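Local coordinates for flagellar brake protein YcgR (Klebsiella pneumoniae, PDB 5KEC) that binds the second messenger c-di-GMP and probably activates transcription of type 3 fimbriae genes by binding DNA, at residues S73-K84 and Y96-V107. Sequence-based numbering, arbitrary orientation.
Sequences SGKIEFNAALTK and YAFSLPECLQVV
Lys75 and Val107 open the antiparallel pairing of strand 74-87 with strand 104-107. Val107 N gives its hydrogen to Lys75 O at 2.7 Å, while the return bond from Lys75 N is weak. Lys75 NZ is hydrogen-bonded to ND1 of His70, a c-di-GMP-binding residue. Next, Ile76 sets CG2 against Leu104 CD2, 3.8 Å apart. Glu77 and Gln105 exchange two nearly straight backbone bonds, and their side chains run side by side. Glu77 CG sits between its backbone N and carbonyl carbon (chi1 69°), and the extended chain crosses Val107 at about a right angle, bringing OE1 to 3.1 Å from Val107 CG2. Its other oxygen, OE2, forms a salt bridge with Arg111, another c-di-GMP-binding residue.

Leu104 and Pro101 both pack on the same side of Phe78. Leu104 CD2 packs on its CB at 3.5 Å, and Pro101 CG lies 3.6 Å from Phe78 CD1. Here the second segment bows outward, and one water bridges Asn79 N and Cys103 O. Ala80 CB fits against Ser99 O and Phe98 CB.

Pairing resumes where Ser99 N bonds to Ala81 O, this time with strand 94-99. Leu82 has CG anti to its own N (chi1 -170°), and its CD1 meets the edge of the Tyr96 ring, 3.3 Å from Tyr96 CD2. Ala97 O then accepts from both Thr83 N (2.7 Å) and Lys84 N (3.3 Å). Thr83 OG1 is hydrogen-bonded to Glu50, and Lys84 NZ forms a salt bridge with it.

Thr83 and Lys84 thus both face Ala97, a classic beta bulge. One long strand pairs with two shorter ones, which the loop 100-103 joins, in the antiparallel sheet of the YcgR-like domain.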
ATOM      1  N   SER B  73       4.874  20.576 -10.456  1.00 49.16           N
ATOM      2  CA  SER B  73       4.490  21.341  -9.278  1.00 55.56           C
ATOM      3  C   SER B  73       4.740  20.548  -7.998  1.00 53.03           C
ATOM      4  O   SER B  73       4.642  21.084  -6.895  1.00 55.58           O
ATOM      5  CB  SER B  73       3.018  21.741  -9.371  1.00 56.04           C
ATOM      6  OG  SER B  73       2.188  20.599  -9.521  1.00 59.10           O
ATOM      7  N   GLY B  74       5.075  19.273  -8.159  1.00 47.40           N
ATOM      8  CA  GLY B  74       5.312  18.384  -7.037  1.00 37.64           C
ATOM      9  C   GLY B  74       4.580  17.078  -7.251  1.00 38.61           C
ATOM     10  O   GLY B  74       3.767  16.965  -8.164  1.00 44.78           O
ATOM     11  N   LYS B  75       4.869  16.082  -6.423  1.00 37.52           N
ATOM     12  CA  LYS B  75       4.176  14.809  -6.520  1.00 36.10           C
ATOM     13  C   LYS B  75       2.728  14.995  -6.071  1.00 37.26           C
ATOM     14  O   LYS B  75       2.468  15.540  -4.996  1.00 36.66           O
ATOM     15  CB  LYS B  75       4.858  13.749  -5.652  1.00 46.64           C
ATOM     16  CG  LYS B  75       6.379  13.678  -5.790  1.00 59.64           C
ATOM     17  CD  LYS B  75       6.802  13.310  -7.199  1.00 64.69           C
ATOM     18  CE  LYS B  75       8.319  13.268  -7.329  1.00 61.44           C
ATOM     19  NZ  LYS B  75       8.750  13.225  -8.759  1.00 55.79           N
ATOM     20  N   ILE B  76       1.788  14.556  -6.899  1.00 35.31           N
ATOM     21  CA  ILE B  76       0.381  14.589  -6.522  1.00 31.93           C
ATOM     22  C   ILE B  76      -0.066  13.182  -6.171  1.00 36.45           C
ATOM     23  O   ILE B  76      -0.208  12.330  -7.052  1.00 32.64           O
ATOM     24  CB  ILE B  76      -0.500  15.121  -7.666  1.00 35.52           C
ATOM     25  CG1 ILE B  76       0.094  16.409  -8.244  1.00 32.86           C
ATOM     26  CG2 ILE B  76      -1.926  15.336  -7.181  1.00 31.61           C
ATOM     27  CD1 ILE B  76      -0.621  16.906  -9.479  1.00 38.64           C
ATOM     28  N   GLU B  77      -0.277  12.925  -4.885  1.00 29.36           N
ATOM     29  CA  GLU B  77      -0.700  11.593  -4.479  1.00 29.51           C
ATOM     30  C   GLU B  77      -2.201  11.492  -4.223  1.00 22.71           C
ATOM     31  O   GLU B  77      -2.847  12.439  -3.761  1.00 22.31           O
ATOM     32  CB  GLU B  77       0.106  11.091  -3.279  1.00 41.78           C
ATOM     33  CG  GLU B  77      -0.159  11.798  -1.971  1.00 49.56           C
ATOM     34  CD  GLU B  77       0.718  11.253  -0.858  1.00 61.57           C
ATOM     35  OE1 GLU B  77       1.934  11.537  -0.871  1.00 57.66           O
ATOM     36  OE2 GLU B  77       0.196  10.528   0.016  1.00 66.01           O
ATOM     37  N   PHE B  78      -2.750  10.332  -4.546  1.00 23.79           N
ATOM     38  CA  PHE B  78      -4.170  10.099  -4.397  1.00 24.42           C
ATOM     39  C   PHE B  78      -4.445   8.608  -4.489  1.00 27.90           C
ATOM     40  O   PHE B  78      -3.570   7.830  -4.865  1.00 26.40           O
ATOM     41  CB  PHE B  78      -4.951  10.852  -5.477  1.00 21.46           C
ATOM     42  CG  PHE B  78      -4.593  10.451  -6.875  1.00 31.19           C
ATOM     43  CD1 PHE B  78      -5.361   9.527  -7.562  1.00 31.54           C
ATOM     44  CD2 PHE B  78      -3.478  10.994  -7.504  1.00 36.87           C
ATOM     45  CE1 PHE B  78      -5.033   9.156  -8.859  1.00 24.56           C
ATOM     46  CE2 PHE B  78      -3.145  10.629  -8.798  1.00 31.72           C
ATOM     47  CZ  PHE B  78      -3.926   9.710  -9.475  1.00 28.53           C
ATOM     48  N   ASN B  79      -5.659   8.216  -4.126  1.00 34.32           N
ATOM     49  CA  ASN B  79      -6.095   6.841  -4.268  1.00 35.78           C
ATOM     50  C   ASN B  79      -7.286   6.833  -5.196  1.00 33.58           C
ATOM     51  O   ASN B  79      -8.018   7.814  -5.268  1.00 34.70           O
ATOM     52  CB  ASN B  79      -6.477   6.253  -2.912  1.00 47.80           C
ATOM     53  CG  ASN B  79      -5.298   6.165  -1.965  1.00 61.67           C
ATOM     54  OD1 ASN B  79      -4.588   5.160  -1.933  1.00 74.15           O
ATOM     55  ND2 ASN B  79      -5.080   7.221  -1.187  1.00 62.17           N
ATOM     56  N   ALA B  80      -7.478   5.736  -5.917  1.00 29.64           N
ATOM     57  CA  ALA B  80      -8.608   5.631  -6.820  1.00 27.76           C
ATOM     58  C   ALA B  80      -8.962   4.178  -7.053  1.00 30.91           C
ATOM     59  O   ALA B  80      -8.091   3.311  -7.132  1.00 34.56           O
ATOM     60  CB  ALA B  80      -8.315   6.338  -8.147  1.00 24.58           C
ATOM     61  N   ALA B  81     -10.255   3.913  -7.152  1.00 30.80           N
ATOM     62  CA  ALA B  81     -10.733   2.562  -7.375  1.00 33.91           C
ATOM     63  C   ALA B  81     -10.964   2.319  -8.860  1.00 29.77           C
ATOM     64  O   ALA B  81     -11.348   3.226  -9.602  1.00 29.47           O
ATOM     65  CB  ALA B  81     -12.019   2.314  -6.584  1.00 47.31           C
ATOM     66  N   LEU B  82     -10.726   1.084  -9.279  1.00 33.92           N
ATOM     67  CA  LEU B  82     -10.929   0.670 -10.656  1.00 36.94           C
ATOM     68  C   LEU B  82     -12.421   0.499 -10.901  1.00 43.27           C
ATOM     69  O   LEU B  82     -13.119  -0.118 -10.097  1.00 47.19           O
ATOM     70  CB  LEU B  82     -10.186  -0.645 -10.896  1.00 39.74           C
ATOM     71  CG  LEU B  82     -10.015  -1.236 -12.293  1.00 47.78           C
ATOM     72  CD1 LEU B  82      -8.959  -2.327 -12.233  1.00 49.79           C
ATOM     73  CD2 LEU B  82     -11.323  -1.788 -12.835  1.00 54.29           C
ATOM     74  N   THR B  83     -12.910   1.053 -12.005  1.00 42.69           N
ATOM     75  CA  THR B  83     -14.327   0.957 -12.338  1.00 47.09           C
ATOM     76  C   THR B  83     -14.564   0.033 -13.531  1.00 50.42           C
ATOM     77  O   THR B  83     -15.522  -0.740 -13.546  1.00 47.18           O
ATOM     78  CB  THR B  83     -14.933   2.338 -12.649  1.00 45.54           C
ATOM     79  OG1 THR B  83     -14.324   2.876 -13.829  1.00 47.36           O
ATOM     80  CG2 THR B  83     -14.712   3.293 -11.484  1.00 44.84           C
ATOM     81  N   LYS B  84     -13.688   0.121 -14.528  1.00 40.81           N
ATOM     82  CA  LYS B  84     -13.827  -0.664 -15.751  1.00 48.24           C
ATOM     83  C   LYS B  84     -12.475  -1.197 -16.196  1.00 44.19           C
ATOM     84  O   LYS B  84     -11.431  -0.647 -15.835  1.00 32.86           O
ATOM     85  CB  LYS B  84     -14.404   0.196 -16.878  1.00 51.77           C
ATOM     86  CG  LYS B  84     -15.628   1.005 -16.500  1.00 62.64           C
ATOM     87  CD  LYS B  84     -15.880   2.115 -17.511  1.00 65.43           C
ATOM     88  CE  LYS B  84     -17.019   3.018 -17.068  1.00 67.90           C
ATOM     89  NZ  LYS B  84     -17.134   4.218 -17.938  1.00 73.99           N
ATOM     90  N   TYR B  96      -7.545   0.335 -18.338  1.00 29.72           N
ATOM     91  CA  TYR B  96      -8.172   0.449 -17.027  1.00 32.10           C
ATOM     92  C   TYR B  96      -8.829   1.810 -16.861  1.00 38.93           C
ATOM     93  O   TYR B  96      -8.230   2.840 -17.177  1.00 32.98           O
ATOM     94  CB  TYR B  96      -7.129   0.290 -15.921  1.00 32.22           C
ATOM     95  CG  TYR B  96      -6.552  -1.097 -15.787  1.00 36.77           C
ATOM     96  CD1 TYR B  96      -5.355  -1.435 -16.404  1.00 27.41           C
ATOM     97  CD2 TYR B  96      -7.197  -2.068 -15.030  1.00 33.98           C
ATOM     98  CE1 TYR B  96      -4.821  -2.696 -16.272  1.00 28.62           C
ATOM     99  CE2 TYR B  96      -6.669  -3.336 -14.895  1.00 38.04           C
ATOM    100  CZ  TYR B  96      -5.478  -3.642 -15.520  1.00 31.85           C
ATOM    101  OH  TYR B  96      -4.946  -4.899 -15.389  1.00 36.04           O
ATOM    102  N   ALA B  97     -10.054   1.818 -16.351  1.00 29.79           N
ATOM    103  CA  ALA B  97     -10.709   3.068 -16.001  1.00 33.27           C
ATOM    104  C   ALA B  97     -10.834   3.171 -14.485  1.00 32.70           C
ATOM    105  O   ALA B  97     -11.332   2.257 -13.829  1.00 39.08           O
ATOM    106  CB  ALA B  97     -12.072   3.168 -16.664  1.00 35.41           C
ATOM    107  N   PHE B  98     -10.358   4.281 -13.934  1.00 33.70           N
ATOM    108  CA  PHE B  98     -10.423   4.530 -12.502  1.00 27.66           C
ATOM    109  C   PHE B  98     -11.313   5.740 -12.261  1.00 26.97           C
ATOM    110  O   PHE B  98     -11.347   6.658 -13.075  1.00 35.12           O
ATOM    111  CB  PHE B  98      -9.021   4.810 -11.942  1.00 25.77           C
ATOM    112  CG  PHE B  98      -8.105   3.615 -11.939  1.00 30.52           C
ATOM    113  CD1 PHE B  98      -8.032   2.785 -10.830  1.00 30.01           C
ATOM    114  CD2 PHE B  98      -7.299   3.338 -13.031  1.00 24.57           C
ATOM    115  CE1 PHE B  98      -7.191   1.691 -10.818  1.00 31.98           C
ATOM    116  CE2 PHE B  98      -6.460   2.245 -13.031  1.00 19.23           C
ATOM    117  CZ  PHE B  98      -6.402   1.418 -11.921  1.00 21.48           C
ATOM    118  N   SER B  99     -12.046   5.743 -11.157  1.00 32.66           N
ATOM    119  CA  SER B  99     -12.817   6.923 -10.792  1.00 31.02           C
ATOM    120  C   SER B  99     -11.854   8.045 -10.449  1.00 30.78           C
ATOM    121  O   SER B  99     -10.816   7.805  -9.838  1.00 36.77           O
ATOM    122  CB  SER B  99     -13.727   6.640  -9.597  1.00 30.16           C
ATOM    123  OG  SER B  99     -14.910   5.976 -10.003  1.00 41.06           O
ATOM    124  N   LEU B 100     -12.185   9.267 -10.846  1.00 29.92           N
ATOM    125  CA  LEU B 100     -11.356  10.401 -10.470  1.00 27.83           C
ATOM    126  C   LEU B 100     -11.299  10.469  -8.957  1.00 27.53           C
ATOM    127  O   LEU B 100     -12.299  10.226  -8.284  1.00 28.73           O
ATOM    128  CB  LEU B 100     -11.904  11.706 -11.048  1.00 39.23           C
ATOM    129  CG  LEU B 100     -11.542  12.020 -12.504  1.00 39.32           C
ATOM    130  CD1 LEU B 100     -12.280  13.261 -12.976  1.00 41.34           C
ATOM    131  CD2 LEU B 100     -10.031  12.195 -12.673  1.00 36.82           C
ATOM    132  N   PRO B 101     -10.120  10.780  -8.415  1.00 28.33           N
ATOM    133  CA  PRO B 101      -9.984  10.902  -6.964  1.00 29.67           C
ATOM    134  C   PRO B 101     -10.807  12.084  -6.482  1.00 27.59           C
ATOM    135  O   PRO B 101     -11.036  13.028  -7.241  1.00 24.57           O
ATOM    136  CB  PRO B 101      -8.492  11.188  -6.780  1.00 30.02           C
ATOM    137  CG  PRO B 101      -8.081  11.845  -8.064  1.00 25.97           C
ATOM    138  CD  PRO B 101      -8.884  11.158  -9.125  1.00 27.79           C
ATOM    139  N   GLU B 102     -11.248  12.029  -5.234  1.00 27.45           N
ATOM    140  CA  GLU B 102     -12.062  13.094  -4.671  1.00 34.27           C
ATOM    141  C   GLU B 102     -11.183  13.934  -3.766  1.00 27.28           C
ATOM    142  O   GLU B 102     -11.604  14.958  -3.242  1.00 25.70           O
ATOM    143  CB  GLU B 102     -13.243  12.506  -3.898  1.00 36.00           C
ATOM    144  CG  GLU B 102     -14.225  11.750  -4.779  1.00 41.84           C
ATOM    145  CD  GLU B 102     -15.178  10.880  -3.982  1.00 48.82           C
ATOM    146  OE1 GLU B 102     -14.727  10.232  -3.014  1.00 51.74           O
ATOM    147  OE2 GLU B 102     -16.381  10.848  -4.323  1.00 44.16           O
ATOM    148  N   CYS B 103      -9.949  13.485  -3.590  1.00 27.27           N
ATOM    149  CA  CYS B 103      -8.971  14.237  -2.825  1.00 31.35           C
ATOM    150  C   CYS B 103      -7.572  14.045  -3.401  1.00 29.09           C
ATOM    151  O   CYS B 103      -7.166  12.928  -3.720  1.00 33.59           O
ATOM    152  CB  CYS B 103      -9.001  13.824  -1.354  1.00 30.70           C
ATOM    153  SG  CYS B 103      -8.281  15.049  -0.239  1.00 49.21           S
ATOM    154  N   LEU B 104      -6.850  15.150  -3.543  1.00 34.65           N
ATOM    155  CA  LEU B 104      -5.471  15.120  -3.993  1.00 26.68           C
ATOM    156  C   LEU B 104      -4.611  15.767  -2.929  1.00 29.54           C
ATOM    157  O   LEU B 104      -5.018  16.749  -2.306  1.00 29.86           O
ATOM    158  CB  LEU B 104      -5.301  15.906  -5.295  1.00 37.14           C
ATOM    159  CG  LEU B 104      -6.023  15.412  -6.546  1.00 37.02           C
ATOM    160  CD1 LEU B 104      -5.814  16.392  -7.685  1.00 26.06           C
ATOM    161  CD2 LEU B 104      -5.522  14.032  -6.922  1.00 42.08           C
ATOM    162  N   GLN B 105      -3.423  15.214  -2.723  1.00 31.36           N
ATOM    163  CA  GLN B 105      -2.448  15.849  -1.852  1.00 40.58           C
ATOM    164  C   GLN B 105      -1.124  16.054  -2.581  1.00 32.44           C
ATOM    165  O   GLN B 105      -0.485  15.101  -3.022  1.00 36.58           O
ATOM    166  CB  GLN B 105      -2.247  15.043  -0.572  1.00 45.39           C
ATOM    167  CG  GLN B 105      -1.176  15.612   0.337  1.00 51.62           C
ATOM    168  CD  GLN B 105      -1.209  15.000   1.718  1.00 62.65           C
ATOM    169  OE1 GLN B 105      -2.275  14.846   2.313  1.00 69.98           O
ATOM    170  NE2 GLN B 105      -0.041  14.638   2.236  1.00 63.94           N
ATOM    171  N   VAL B 106      -0.726  17.313  -2.718  1.00 31.69           N
ATOM    172  CA  VAL B 106       0.535  17.638  -3.351  1.00 32.98           C
ATOM    173  C   VAL B 106       1.647  17.531  -2.325  1.00 33.48           C
ATOM    174  O   VAL B 106       1.694  18.294  -1.360  1.00 34.24           O
ATOM    175  CB  VAL B 106       0.521  19.050  -3.947  1.00 38.55           C
ATOM    176  CG1 VAL B 106       1.845  19.343  -4.640  1.00 41.74           C
ATOM    177  CG2 VAL B 106      -0.634  19.196  -4.919  1.00 40.67           C
ATOM    178  N   VAL B 107       2.531  16.564  -2.531  1.00 33.09           N
ATOM    179  CA  VAL B 107       3.663  16.357  -1.649  1.00 39.28           C
ATOM    180  C   VAL B 107       4.958  16.543  -2.427  1.00 40.82           C
ATOM    181  O   VAL B 107       5.007  16.324  -3.637  1.00 43.89           O
ATOM    182  CB  VAL B 107       3.640  14.952  -1.031  1.00 39.13           C
ATOM    183  CG1 VAL B 107       2.510  14.837  -0.025  1.00 45.17           C
ATOM    184  CG2 VAL B 107       3.498  13.898  -2.123  1.00 37.01           C
TER
HETATM  185  O   HOH W   1      -7.391  10.330  -2.998  1.00 35.09           O
HETATM  186  O   HOH W   2     -10.047   9.843  -3.441  1.00 38.08           O